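Local coordinates for protein flavodoxin (Bacteroides uniformis, PDB 4J8P) that binds flavin mononucleotide and probably works as a redox or electron-transfer protein, as other flavodoxins do, at residues I97-I102 / K128-N133; K7-Y12 / D81-G86; G75-Y80 / G105-K110; K24-A29 / E151-W156. All coordinates share one frame; numbering follows the deposited sequence.

Contact 1: residues I97-I102 / K128-N133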
loop_
_atom_site.group_PDB
_atom_site.type_symbol
_atom_site.label_atom_id
_atom_site.label_comp_id
_atom_site.label_asym_id
_atom_site.label_seq_id
_atom_site.Cartn_x
_atom_site.Cartn_y
_atom_site.Cartn_z
ATOM N N ILE A 97 2.010 -5.331 -6.705
ATOM C CA ILE A 97 3.188 -5.400 -5.826
ATOM C C ILE A 97 2.732 -5.415 -4.350
ATOM O O ILE A 97 3.456 -5.893 -3.493
ATOM C CB ILE A 97 4.184 -4.278 -6.127
ATOM C CG1 ILE A 97 5.524 -4.579 -5.443
ATOM C CG2 ILE A 97 3.598 -2.884 -5.746
ATOM C CD1 ILE A 97 6.585 -3.610 -5.781
ATOM N N ILE A 98 1.518 -4.896 -4.045
ATOM C CA ILE A 98 1.027 -4.955 -2.652
ATOM C C ILE A 98 0.764 -6.409 -2.271
ATOM O O ILE A 98 1.078 -6.813 -1.141
ATOM C CB ILE A 98 -0.230 -4.083 -2.523
ATOM C CG1 ILE A 98 0.135 -2.592 -2.790
ATOM C CG2 ILE A 98 -0.913 -4.300 -1.114
ATOM C CD1 ILE A 98 1.295 -2.018 -1.835
ATOM N N ASN A 99 0.245 -7.208 -3.217
ATOM C CA ASN A 99 0.069 -8.643 -2.971
ATOM C C ASN A 99 1.450 -9.301 -2.774
ATOM O O ASN A 99 1.616 -10.130 -1.876
ATOM C CB ASN A 99 -0.681 -9.300 -4.114
ATOM C CG ASN A 99 -2.054 -8.694 -4.305
ATOM O OD1 ASN A 99 -2.218 -7.813 -5.137
ATOM N ND2 ASN A 99 -3.039 -9.184 -3.554
ATOM N N THR A 100 2.453 -8.923 -3.605
ATOM C CA THR A 100 3.776 -9.524 -3.398
ATOM C C THR A 100 4.284 -9.220 -1.991
ATOM O O THR A 100 4.789 -10.118 -1.315
ATOM C CB THR A 100 4.772 -8.976 -4.428
ATOM O OG1 THR A 100 4.210 -9.122 -5.725
ATOM C CG2 THR A 100 6.127 -9.741 -4.372
ATOM N N PHE A 101 4.135 -7.955 -1.558
ATOM C CA PHE A 101 4.592 -7.526 -0.247
ATOM C C PHE A 101 3.910 -8.346 0.870
ATOM O O PHE A 101 4.599 -8.894 1.731
ATOM C CB PHE A 101 4.323 -6.022 -0.097
ATOM C CG PHE A 101 4.632 -5.466 1.256
ATOM C CD1 PHE A 101 5.954 -5.331 1.691
ATOM C CD2 PHE A 101 3.610 -5.124 2.131
ATOM C CE1 PHE A 101 6.240 -4.828 2.972
ATOM C CE2 PHE A 101 3.901 -4.596 3.401
ATOM C CZ PHE A 101 5.206 -4.447 3.806
ATOM N N ILE A 102 2.576 -8.418 0.861
ATOM C CA ILE A 102 1.837 -9.146 1.915
ATOM C C ILE A 102 2.244 -10.631 1.922
ATOM O O ILE A 102 2.338 -11.251 2.975
ATOM C CB ILE A 102 0.311 -8.954 1.717
ATOM C CG1 ILE A 102 -0.039 -7.478 1.964
ATOM C CG2 ILE A 102 -0.529 -9.912 2.597
ATOM C CD1 ILE A 102 -1.500 -7.092 1.494
ATOM N N LYS A 128 -11.644 -4.078 0.025
ATOM C CA LYS A 128 -12.415 -5.322 0.148
ATOM C C LYS A 128 -11.675 -6.507 -0.493
ATOM O O LYS A 128 -11.678 -7.608 0.059
ATOM C CB LYS A 128 -13.783 -5.134 -0.507
ATOM C CG LYS A 128 -14.781 -6.255 -0.133
ATOM C CD LYS A 128 -15.068 -6.383 1.407
ATOM C CE LYS A 128 -15.469 -5.090 2.089
ATOM N NZ LYS A 128 -15.496 -5.237 3.593
ATOM N N GLU A 129 -11.053 -6.290 -1.669
ATOM C CA GLU A 129 -10.318 -7.388 -2.300
ATOM C C GLU A 129 -9.144 -7.830 -1.419
ATOM O O GLU A 129 -8.911 -9.029 -1.299
ATOM C CB GLU A 129 -9.831 -6.985 -3.694
ATOM C CG GLU A 129 -10.967 -6.948 -4.697
ATOM C CD GLU A 129 -11.277 -8.277 -5.358
ATOM O OE1 GLU A 129 -10.579 -9.280 -5.075
ATOM O OE2 GLU A 129 -12.192 -8.298 -6.209
ATOM N N LEU A 130 -8.436 -6.874 -0.757
ATOM C CA LEU A 130 -7.343 -7.291 0.133
ATOM C C LEU A 130 -7.886 -8.092 1.313
ATOM O O LEU A 130 -7.293 -9.113 1.691
ATOM C CB LEU A 130 -6.565 -6.072 0.639
ATOM C CG LEU A 130 -5.682 -5.349 -0.392
ATOM C CD1 LEU A 130 -5.129 -4.065 0.242
ATOM C CD2 LEU A 130 -4.474 -6.220 -0.818
ATOM N N GLN A 131 -8.994 -7.622 1.929
ATOM C CA GLN A 131 -9.545 -8.360 3.071
ATOM C C GLN A 131 -9.941 -9.787 2.668
ATOM O O GLN A 131 -9.748 -10.732 3.435
ATOM C CB GLN A 131 -10.797 -7.645 3.595
ATOM C CG GLN A 131 -10.504 -6.264 4.208
ATOM C CD GLN A 131 -11.794 -5.508 4.479
ATOM O OE1 GLN A 131 -12.891 -5.987 4.170
ATOM N NE2 GLN A 131 -11.703 -4.343 5.107
ATOM N N THR A 132 -10.581 -9.911 1.495
ATOM C CA THR A 132 -11.110 -11.206 1.024
ATOM C C THR A 132 -9.941 -12.163 0.677
ATOM O O THR A 132 -10.025 -13.372 0.931
ATOM C CB THR A 132 -12.063 -10.959 -0.181
ATOM O OG1 THR A 132 -13.098 -10.046 0.215
ATOM C CG2 THR A 132 -12.726 -12.270 -0.705
ATOM N N ASN A 133 -8.856 -11.629 0.115
ATOM C CA ASN A 133 -7.737 -12.490 -0.271
ATOM C C ASN A 133 -6.880 -12.890 0.914
ATOM O O ASN A 133 -6.229 -13.950 0.861
ATOM C CB ASN A 133 -6.878 -11.799 -1.310
ATOM C CG ASN A 133 -6.135 -12.827 -2.122
ATOM O OD1 ASN A 133 -6.737 -13.729 -2.712
ATOM N ND2 ASN A 133 -4.819 -12.797 -2.064
HETATM O O HOH W 1 -5.966 -8.958 -3.031
#
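Leu130 carries the packing between helix 96-102 and helix 124-133. Its methyl CD2 meets two isoleucines of the first helix. Leu130 CD2 lies 3.9 Å from Ile102 CD1. Leu130 CD2 is also 4.1 Å from Ile98 CG2, and these two side chains cross at about a right angle. Ile98 CG2 is anti to the backbone N, which sets this branch toward the leucine while the CG1-CD1 branch leads away toward strand 80-88. This apolar part is buried. Ile98 and Ile102 also rest on Ile85, and Ile102 and Leu130 share Trp139 of strand 138-144. The two helices thus lie on one face of the parallel sheet of a flavodoxin-like fold. They are not in close backbone contact. Their axes stay 12.0 Å apart and cross at -33°, and the direct contacts are between side chains.

The other side of the contact is looser and wetter. Asn99 ND2 gives a hydrogen bond to a water at 3.0 Å. That water donates weakly to Glu129 O of the second helix. Asn99 ND2 also bonds to the hydroxyl of Tyr134, just past the helix. Asn133 is exposed, and its ND2 lies 4.3 Å from ND2 of Asn99. This is mere proximity, since the two amide nitrogens are not hydrogen-bonded to each other.

The chemistry implies two separate layers. Methyl groups next to the sheet supply nondirectional packing, while the polar link between the helices at Asn99 runs through the water and the Tyr134 hydroxyl.

Contact 2: residues K7-Y12 / D81-G86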
loop_
_atom_site.group_PDB
_atom_site.type_symbol
_atom_site.label_atom_id
_atom_site.label_comp_id
_atom_site.label_asym_id
_atom_site.label_seq_id
_atom_site.Cartn_x
_atom_site.Cartn_y
_atom_site.Cartn_z
ATOM N N LYS A 7 5.761 -1.750 17.871
ATOM C CA LYS A 7 6.082 -0.619 16.991
ATOM C C LYS A 7 5.114 -0.527 15.814
ATOM O O LYS A 7 4.308 -1.435 15.603
ATOM C CB LYS A 7 7.514 -0.709 16.451
ATOM C CG LYS A 7 8.626 -0.690 17.508
ATOM C CD LYS A 7 9.685 0.367 17.185
ATOM C CE LYS A 7 10.705 -0.041 16.144
ATOM N NZ LYS A 7 11.763 -0.920 16.714
ATOM N N THR A 8 5.173 0.599 15.080
ATOM C CA THR A 8 4.301 0.818 13.923
ATOM C C THR A 8 5.145 0.989 12.676
ATOM O O THR A 8 6.161 1.698 12.679
ATOM C CB THR A 8 3.361 2.026 14.153
ATOM O OG1 THR A 8 2.524 1.749 15.288
ATOM C CG2 THR A 8 2.492 2.353 12.921
ATOM N N LEU A 9 4.730 0.292 11.607
ATOM C CA LEU A 9 5.386 0.375 10.308
ATOM C C LEU A 9 4.467 1.094 9.354
ATOM O O LEU A 9 3.285 0.771 9.339
ATOM C CB LEU A 9 5.690 -1.048 9.768
ATOM C CG LEU A 9 6.407 -1.110 8.394
ATOM C CD1 LEU A 9 7.820 -0.505 8.495
ATOM C CD2 LEU A 9 6.510 -2.558 7.879
ATOM N N VAL A 10 4.981 2.062 8.552
ATOM C CA VAL A 10 4.166 2.671 7.494
ATOM C C VAL A 10 4.853 2.266 6.209
ATOM O O VAL A 10 5.899 2.836 5.872
ATOM C CB VAL A 10 3.972 4.196 7.636
ATOM C CG1 VAL A 10 3.228 4.788 6.439
ATOM C CG2 VAL A 10 3.248 4.514 8.939
ATOM N N ALA A 11 4.329 1.220 5.557
ATOM C CA ALA A 11 4.854 0.703 4.300
ATOM C C ALA A 11 4.054 1.283 3.149
ATOM O O ALA A 11 2.834 1.464 3.284
ATOM C CB ALA A 11 4.758 -0.813 4.290
ATOM N N TYR A 12 4.713 1.626 2.049
ATOM C CA TYR A 12 3.945 2.194 0.939
ATOM C C TYR A 12 4.595 1.898 -0.382
ATOM O O TYR A 12 5.830 1.784 -0.455
ATOM C CB TYR A 12 3.805 3.738 1.091
ATOM C CG TYR A 12 5.089 4.452 0.781
ATOM C CD1 TYR A 12 6.087 4.574 1.741
ATOM C CD2 TYR A 12 5.344 4.946 -0.498
ATOM C CE1 TYR A 12 7.317 5.143 1.430
ATOM C CE2 TYR A 12 6.571 5.508 -0.820
ATOM C CZ TYR A 12 7.541 5.628 0.154
ATOM O OH TYR A 12 8.742 6.228 -0.103
ATOM N N ASP A 81 3.426 -4.294 15.714
ATOM C CA ASP A 81 2.099 -4.835 15.998
ATOM C C ASP A 81 1.074 -4.149 15.078
ATOM O O ASP A 81 -0.066 -4.596 15.001
ATOM C CB ASP A 81 1.705 -4.715 17.487
ATOM C CG ASP A 81 1.392 -3.334 18.050
ATOM O OD1 ASP A 81 1.347 -2.363 17.270
ATOM O OD2 ASP A 81 1.177 -3.228 19.284
ATOM N N THR A 82 1.491 -3.046 14.393
ATOM C CA THR A 82 0.614 -2.269 13.521
ATOM C C THR A 82 1.338 -1.948 12.247
ATOM O O THR A 82 2.461 -1.430 12.306
ATOM C CB THR A 82 0.150 -0.958 14.214
ATOM O OG1 THR A 82 -0.476 -1.277 15.458
ATOM C CG2 THR A 82 -0.875 -0.172 13.371
ATOM N N ILE A 83 0.711 -2.234 11.100
ATOM C CA ILE A 83 1.324 -1.951 9.812
ATOM C C ILE A 83 0.341 -1.229 8.927
ATOM O O ILE A 83 -0.731 -1.767 8.626
ATOM C CB ILE A 83 1.835 -3.233 9.104
ATOM C CG1 ILE A 83 2.858 -3.989 10.025
ATOM C CG2 ILE A 83 2.441 -2.866 7.701
ATOM C CD1 ILE A 83 3.413 -5.257 9.444
ATOM N N TYR A 84 0.701 -0.017 8.521
ATOM C CA TYR A 84 -0.097 0.709 7.520
ATOM C C TYR A 84 0.464 0.341 6.150
ATOM O O TYR A 84 1.692 0.221 6.018
ATOM C CB TYR A 84 0.022 2.212 7.713
ATOM C CG TYR A 84 -0.663 2.746 8.935
ATOM C CD1 TYR A 84 -0.086 2.613 10.191
ATOM C CD2 TYR A 84 -1.891 3.408 8.835
ATOM C CE1 TYR A 84 -0.734 3.092 11.336
ATOM C CE2 TYR A 84 -2.528 3.918 9.965
ATOM C CZ TYR A 84 -1.942 3.756 11.211
ATOM O OH TYR A 84 -2.569 4.236 12.342
ATOM N N ILE A 85 -0.409 0.106 5.133
ATOM C CA ILE A 85 0.065 -0.231 3.784
ATOM C C ILE A 85 -0.572 0.743 2.843
ATOM O O ILE A 85 -1.803 0.757 2.720
ATOM C CB ILE A 85 -0.266 -1.698 3.397
ATOM C CG1 ILE A 85 0.368 -2.675 4.414
ATOM C CG2 ILE A 85 0.239 -1.973 1.950
ATOM C CD1 ILE A 85 0.083 -4.133 4.074
ATOM N N GLY A 86 0.239 1.590 2.215
ATOM C CA GLY A 86 -0.289 2.610 1.312
ATOM C C GLY A 86 -0.005 2.328 -0.140
ATOM O O GLY A 86 1.041 1.762 -0.471
HETATM O O HOH W 2 1.855 0.047 17.734
#
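Lys7 O receives the backbone N of Asp81 at 3.0 Å, and Thr82 N adds a weak second bond. From there the ladder runs regularly. Leu9 N donates to Thr82 O at 2.9 Å, and Leu9 O accepts from Tyr84 N at 2.8 Å. Ala11 N donates to Tyr84 O, and Ala11 O accepts from Gly86 N. Leu9 and Ala11 therefore spend both backbone groups on strand 80-88. The backbone groups of the alternate residues Thr8, Val10 and Tyr12 bond instead to Thr33 and Tyr35 of strand 33-36. This parallel pairing lies in the middle of the five-stranded sheet of the flavodoxin-like fold, strand order 2-1-3-4-5.

Polar side chains meet at the start of the strands. Asp81 CG stands between its backbone N and carbonyl carbon (chi1 71°), and from there OD1 comes back to Thr82 OG1. Asp81 OD1 takes the Thr82 OG1 hydrogen bond at 2.8 Å, from above the carboxylate plane. The same OD1 accepts from a water, which in turn accepts from Thr8 OG1. An alanine at Asp81 would probably leave Thr82 OG1 and the water without this acceptor and break the bridge to Thr8. The Lys7 amine looks elsewhere, to a salt bridge with Glu79.

On the face of Thr8, Thr8 CG2 touches the edge of the Tyr84 ring, 3.7 Å from CE1. On the other face, Leu9 CD2 packs alongside Ile83 CG2 at 4.1 Å.

Contact 3: residues G75-Y80 / G105-K110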
loop_
_atom_site.group_PDB
_atom_site.type_symbol
_atom_site.label_atom_id
_atom_site.label_comp_id
_atom_site.label_asym_id
_atom_site.label_seq_id
_atom_site.Cartn_x
_atom_site.Cartn_y
_atom_site.Cartn_z
ATOM N N GLY A 75 12.717 -7.834 5.405
ATOM C CA GLY A 75 13.332 -8.087 6.700
ATOM C C GLY A 75 12.265 -8.581 7.658
ATOM O O GLY A 75 11.108 -8.774 7.254
ATOM N N SER A 76 12.625 -8.762 8.937
ATOM C CA SER A 76 11.675 -9.227 9.949
ATOM C C SER A 76 10.613 -8.166 10.262
ATOM O O SER A 76 10.935 -6.981 10.354
ATOM C CB SER A 76 12.403 -9.620 11.235
ATOM O OG SER A 76 11.511 -9.794 12.326
ATOM N N LEU A 77 9.354 -8.610 10.466
ATOM C CA LEU A 77 8.243 -7.718 10.835
ATOM C C LEU A 77 7.840 -7.950 12.295
ATOM O O LEU A 77 6.908 -7.319 12.785
ATOM C CB LEU A 77 7.026 -7.903 9.891
ATOM C CG LEU A 77 7.290 -7.769 8.387
ATOM C CD1 LEU A 77 6.042 -8.125 7.581
ATOM C CD2 LEU A 77 7.766 -6.355 8.011
ATOM N N ALA A 78 8.577 -8.827 13.015
ATOM C CA ALA A 78 8.319 -9.195 14.402
ATOM C C ALA A 78 8.170 -7.994 15.359
ATOM O O ALA A 78 7.309 -8.041 16.236
ATOM C CB ALA A 78 9.431 -10.114 14.905
ATOM N N GLU A 79 8.967 -6.918 15.175
ATOM C CA GLU A 79 8.928 -5.737 16.064
ATOM C C GLU A 79 7.623 -4.892 15.931
ATOM O O GLU A 79 7.342 -4.030 16.781
ATOM C CB GLU A 79 10.154 -4.836 15.809
ATOM C CG GLU A 79 10.258 -4.307 14.383
ATOM C CD GLU A 79 11.589 -3.707 13.978
ATOM O OE1 GLU A 79 11.932 -2.616 14.487
ATOM O OE2 GLU A 79 12.260 -4.295 13.102
ATOM N N TYR A 80 6.836 -5.129 14.874
ATOM C CA TYR A 80 5.635 -4.326 14.669
ATOM C C TYR A 80 4.349 -5.027 15.071
ATOM O O TYR A 80 4.154 -6.194 14.723
ATOM C CB TYR A 80 5.530 -3.952 13.182
ATOM C CG TYR A 80 6.782 -3.317 12.624
ATOM C CD1 TYR A 80 7.153 -2.026 12.991
ATOM C CD2 TYR A 80 7.612 -4.016 11.756
ATOM C CE1 TYR A 80 8.320 -1.447 12.505
ATOM C CE2 TYR A 80 8.761 -3.430 11.230
ATOM C CZ TYR A 80 9.120 -2.151 11.623
ATOM O OH TYR A 80 10.223 -1.540 11.083
ATOM N N GLY A 105 5.964 -11.643 3.827
ATOM C CA GLY A 105 6.214 -11.500 5.257
ATOM C C GLY A 105 5.120 -12.147 6.081
ATOM O O GLY A 105 4.094 -12.573 5.529
ATOM N N ASP A 106 5.350 -12.225 7.403
ATOM C CA ASP A 106 4.408 -12.816 8.354
ATOM C C ASP A 106 3.636 -11.689 9.024
ATOM O O ASP A 106 4.194 -10.971 9.854
ATOM C CB ASP A 106 5.158 -13.690 9.395
ATOM C CG ASP A 106 4.265 -14.398 10.414
ATOM O OD1 ASP A 106 3.017 -14.261 10.320
ATOM O OD2 ASP A 106 4.806 -15.139 11.259
ATOM N N PHE A 107 2.373 -11.501 8.614
ATOM C CA PHE A 107 1.504 -10.432 9.125
ATOM C C PHE A 107 0.583 -10.919 10.287
ATOM O O PHE A 107 -0.276 -10.151 10.739
ATOM C CB PHE A 107 0.698 -9.815 7.963
ATOM C CG PHE A 107 1.579 -9.041 7.007
ATOM C CD1 PHE A 107 2.335 -9.697 6.041
ATOM C CD2 PHE A 107 1.712 -7.658 7.117
ATOM C CE1 PHE A 107 3.214 -8.985 5.210
ATOM C CE2 PHE A 107 2.536 -6.946 6.247
ATOM C CZ PHE A 107 3.297 -7.611 5.311
ATOM N N ALA A 108 0.824 -12.126 10.841
ATOM C CA ALA A 108 0.026 -12.660 11.960
ATOM C C ALA A 108 0.230 -11.863 13.233
ATOM O O ALA A 108 1.346 -11.431 13.532
ATOM C CB ALA A 108 0.376 -14.128 12.215
ATOM N N GLY A 109 -0.858 -11.666 13.976
ATOM C CA GLY A 109 -0.841 -10.928 15.234
ATOM C C GLY A 109 -0.642 -9.434 15.070
ATOM O O GLY A 109 -0.158 -8.765 15.997
ATOM N N LYS A 110 -0.960 -8.909 13.871
ATOM C CA LYS A 110 -0.788 -7.496 13.575
ATOM C C LYS A 110 -2.036 -6.867 13.001
ATOM O O LYS A 110 -2.773 -7.500 12.238
ATOM C CB LYS A 110 0.363 -7.297 12.556
ATOM C CG LYS A 110 1.660 -7.991 13.000
ATOM C CD LYS A 110 2.788 -7.698 12.044
ATOM C CE LYS A 110 3.950 -8.644 12.229
ATOM N NZ LYS A 110 4.486 -8.670 13.624
#
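Two loops that lead into neighbouring parallel strands meet here, joined by Lys110 and Leu77. One loop holds a type I turn from Leu77 to Tyr80, the other a type II turn from Phe107 to Lys110. The Lys110 chain is extended until a bend at chi4 (-56°), which brings NZ between two carbonyl oxygens. Lys110 NZ donates to Tyr80 O at 2.7 Å, nearly along the C=O axis. Lys110 NZ also donates to Leu77 O at 2.9 Å, from above that carbonyl plane. Leu77 O already takes the Tyr80 N bond of its own turn, and this second donor comes from the opposite face of the plane. The buried ammonium would probably polarise both carbonyls. A methionine at Lys110 would probably leave Tyr80 O and Leu77 O without this shared donor and the first turn less firmly fixed to the second loop.

The apolar half is made by Leu77. Leu77 CD1 lies over one face of the Phe107 ring, 3.6 Å from CZ and offset toward the rim, a CH-pi contact. Leu77 CD1 also sits 4.1 Å from Gly105 CA, and a CB on Gly105 would clash with it. Leu77 CB rests on Lys110 CE at 3.9 Å. Each loop is braced internally. Ser76 OG takes Ala78 N in an ST turn, and Asp106 OD1 takes Ala108 N in an Asx turn.

Leu77 and Tyr80 also pack on Leu9 of strand 7-12. Phe107 and Lys110 lean on Ile83 of strand 80-88, and the Phe107 ring meets Phe101 of helix 96-102.

Contact 4: residues K24-A29 / E151-W156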
loop_
_atom_site.group_PDB
_atom_site.type_symbol
_atom_site.label_atom_id
_atom_site.label_comp_id
_atom_site.label_asym_id
_atom_site.label_seq_id
_atom_site.Cartn_x
_atom_site.Cartn_y
_atom_site.Cartn_z
ATOM N N LYS A 24 4.468 9.721 4.121
ATOM C CA LYS A 24 5.357 10.471 5.010
ATOM C C LYS A 24 4.522 11.118 6.105
ATOM O O LYS A 24 4.899 11.064 7.277
ATOM C CB LYS A 24 6.160 11.542 4.221
ATOM C CG LYS A 24 7.276 12.262 5.018
ATOM C CD LYS A 24 6.762 13.392 5.961
ATOM C CE LYS A 24 7.830 14.356 6.445
ATOM N NZ LYS A 24 8.654 13.806 7.551
ATOM N N LEU A 25 3.369 11.740 5.708
ATOM C CA LEU A 25 2.501 12.385 6.675
ATOM C C LEU A 25 1.934 11.367 7.675
ATOM O O LEU A 25 1.859 11.665 8.869
ATOM C CB LEU A 25 1.373 13.122 5.944
ATOM C CG LEU A 25 1.837 14.343 5.153
ATOM C CD1 LEU A 25 0.741 14.820 4.243
ATOM C CD2 LEU A 25 2.302 15.469 6.126
ATOM N N VAL A 26 1.537 10.163 7.185
ATOM C CA VAL A 26 1.031 9.114 8.082
ATOM C C VAL A 26 2.124 8.667 9.064
ATOM O O VAL A 26 1.862 8.602 10.273
ATOM C CB VAL A 26 0.480 7.909 7.276
ATOM C CG1 VAL A 26 0.086 6.740 8.193
ATOM C CG2 VAL A 26 -0.699 8.349 6.409
ATOM N N ALA A 27 3.349 8.378 8.568
ATOM C CA ALA A 27 4.468 7.949 9.449
ATOM C C ALA A 27 4.737 8.987 10.541
ATOM O O ALA A 27 4.965 8.611 11.699
ATOM C CB ALA A 27 5.730 7.706 8.617
ATOM N N GLU A 28 4.655 10.288 10.194
ATOM C CA GLU A 28 4.882 11.349 11.175
ATOM C C GLU A 28 3.785 11.338 12.238
ATOM O O GLU A 28 4.093 11.399 13.447
ATOM C CB GLU A 28 4.955 12.715 10.472
ATOM C CG GLU A 28 6.232 12.898 9.669
ATOM C CD GLU A 28 7.485 13.277 10.440
ATOM O OE1 GLU A 28 7.939 12.479 11.294
ATOM O OE2 GLU A 28 8.058 14.345 10.128
ATOM N N ALA A 29 2.511 11.222 11.794
ATOM C CA ALA A 29 1.344 11.252 12.667
ATOM C C ALA A 29 1.281 10.072 13.653
ATOM O O ALA A 29 0.817 10.264 14.783
ATOM C CB ALA A 29 0.075 11.319 11.843
ATOM N N GLU A 151 -2.970 18.338 8.282
ATOM C CA GLU A 151 -4.277 18.431 8.935
ATOM C C GLU A 151 -5.225 17.273 8.572
ATOM O O GLU A 151 -5.824 16.712 9.488
ATOM C CB GLU A 151 -4.952 19.777 8.641
ATOM C CG GLU A 151 -6.101 20.125 9.587
ATOM C CD GLU A 151 -5.912 19.885 11.079
ATOM O OE1 GLU A 151 -4.847 20.255 11.625
ATOM O OE2 GLU A 151 -6.852 19.344 11.706
ATOM N N THR A 152 -5.347 16.885 7.283
ATOM C CA THR A 152 -6.245 15.770 6.937
ATOM C C THR A 152 -5.743 14.451 7.562
ATOM O O THR A 152 -6.559 13.645 8.017
ATOM C CB THR A 152 -6.465 15.615 5.426
ATOM O OG1 THR A 152 -5.275 15.144 4.784
ATOM C CG2 THR A 152 -6.973 16.904 4.763
ATOM N N VAL A 153 -4.412 14.256 7.629
ATOM C CA VAL A 153 -3.840 13.031 8.203
ATOM C C VAL A 153 -3.978 13.064 9.740
ATOM O O VAL A 153 -4.380 12.054 10.328
ATOM C CB VAL A 153 -2.377 12.803 7.742
ATOM C CG1 VAL A 153 -1.746 11.621 8.472
ATOM C CG2 VAL A 153 -2.316 12.588 6.230
ATOM N N LYS A 154 -3.726 14.237 10.380
ATOM C CA LYS A 154 -3.876 14.388 11.837
ATOM C C LYS A 154 -5.292 13.963 12.269
ATOM O O LYS A 154 -5.424 13.200 13.225
ATOM C CB LYS A 154 -3.594 15.838 12.267
ATOM C CG LYS A 154 -3.737 16.108 13.771
ATOM C CD LYS A 154 -3.474 17.582 14.101
ATOM C CE LYS A 154 -3.825 17.917 15.534
ATOM N NZ LYS A 154 -3.459 19.321 15.883
ATOM N N GLN A 155 -6.325 14.426 11.524
ATOM C CA GLN A 155 -7.745 14.163 11.763
ATOM C C GLN A 155 -8.063 12.690 11.621
ATOM O O GLN A 155 -8.796 12.151 12.450
ATOM C CB GLN A 155 -8.645 15.005 10.826
ATOM C CG GLN A 155 -8.687 16.482 11.246
ATOM C CD GLN A 155 -9.617 17.366 10.445
ATOM O OE1 GLN A 155 -10.741 16.989 10.089
ATOM N NE2 GLN A 155 -9.196 18.605 10.221
ATOM N N TRP A 156 -7.497 12.018 10.602
ATOM C CA TRP A 156 -7.721 10.592 10.415
ATOM C C TRP A 156 -7.137 9.791 11.598
ATOM O O TRP A 156 -7.792 8.898 12.114
ATOM C CB TRP A 156 -7.081 10.119 9.090
ATOM C CG TRP A 156 -7.258 8.650 8.843
ATOM C CD1 TRP A 156 -8.378 7.909 9.083
ATOM C CD2 TRP A 156 -6.239 7.716 8.448
ATOM N NE1 TRP A 156 -8.148 6.588 8.781
ATOM C CE2 TRP A 156 -6.839 6.436 8.406
ATOM C CE3 TRP A 156 -4.899 7.850 8.048
ATOM C CZ2 TRP A 156 -6.151 5.295 7.951
ATOM C CZ3 TRP A 156 -4.212 6.720 7.634
ATOM C CH2 TRP A 156 -4.840 5.465 7.567
#
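Leu25, Val26 and Ala29 of helix 18-30 receive Val153 of helix 150-158. These are the first and last helices of the flavodoxin-like fold, and they lie side by side on one face of its sheet. Their axes come within 9.4 Å and cross at -47°, consistent with ridges-into-grooves packing.

Lys24 NZ and Glu28 OE2, 2.7 Å apart, form a salt bridge on the exposed side of the helix.

Leu25 uses its base rather than its tip. Leu25 CB lies 3.7 Å from Val153 CG2, and Leu25 O lies 3.6 Å from Val153 CG1. The valine thus rests against the backbone of the first helix.

Val26 is buried and meets two partners with CG2. Val26 CG2 is 4.0 Å from Val153 CG1, the two side chains crossing at about a right angle. Val26 CG2 also stands 4.1 Å from Trp156 CZ3, at the ring edge and near its plane. Val26 also touches Val10 of strand 7-12, and the indole reaches Ile113 and Phe115 of strand 111-117. Both helices are thereby seated on the sheet.

One turn beyond Leu25 comes Ala29. Val153 CG1 is anti to its backbone N (chi1 173°), the branch that serves all three residues, and it ends 3.8 Å from the Ala29 methyl CB.

Overall arrangement
From the N terminus, strand 7-12 opens contact 2 and helix 18-30 opens contact 4. Residues 75-80 open contact 3 just before 81-86 close contact 2, so contacts 2 and 3 cross. Residues 97-102 then open contact 1, and 105-110 close contact 3, so these two cross as well. Contact 1 closes at 128-133. Contact 4 closes last, at 151-156. It crosses contact 2 and spans contacts 1 and 3. Contact 2 joins central strands. Contacts 1 and 4 pair helices on opposite faces of the sheet, both touching contact 2. Contact 3 ties together the loops entering strands 80-88 and 111-117.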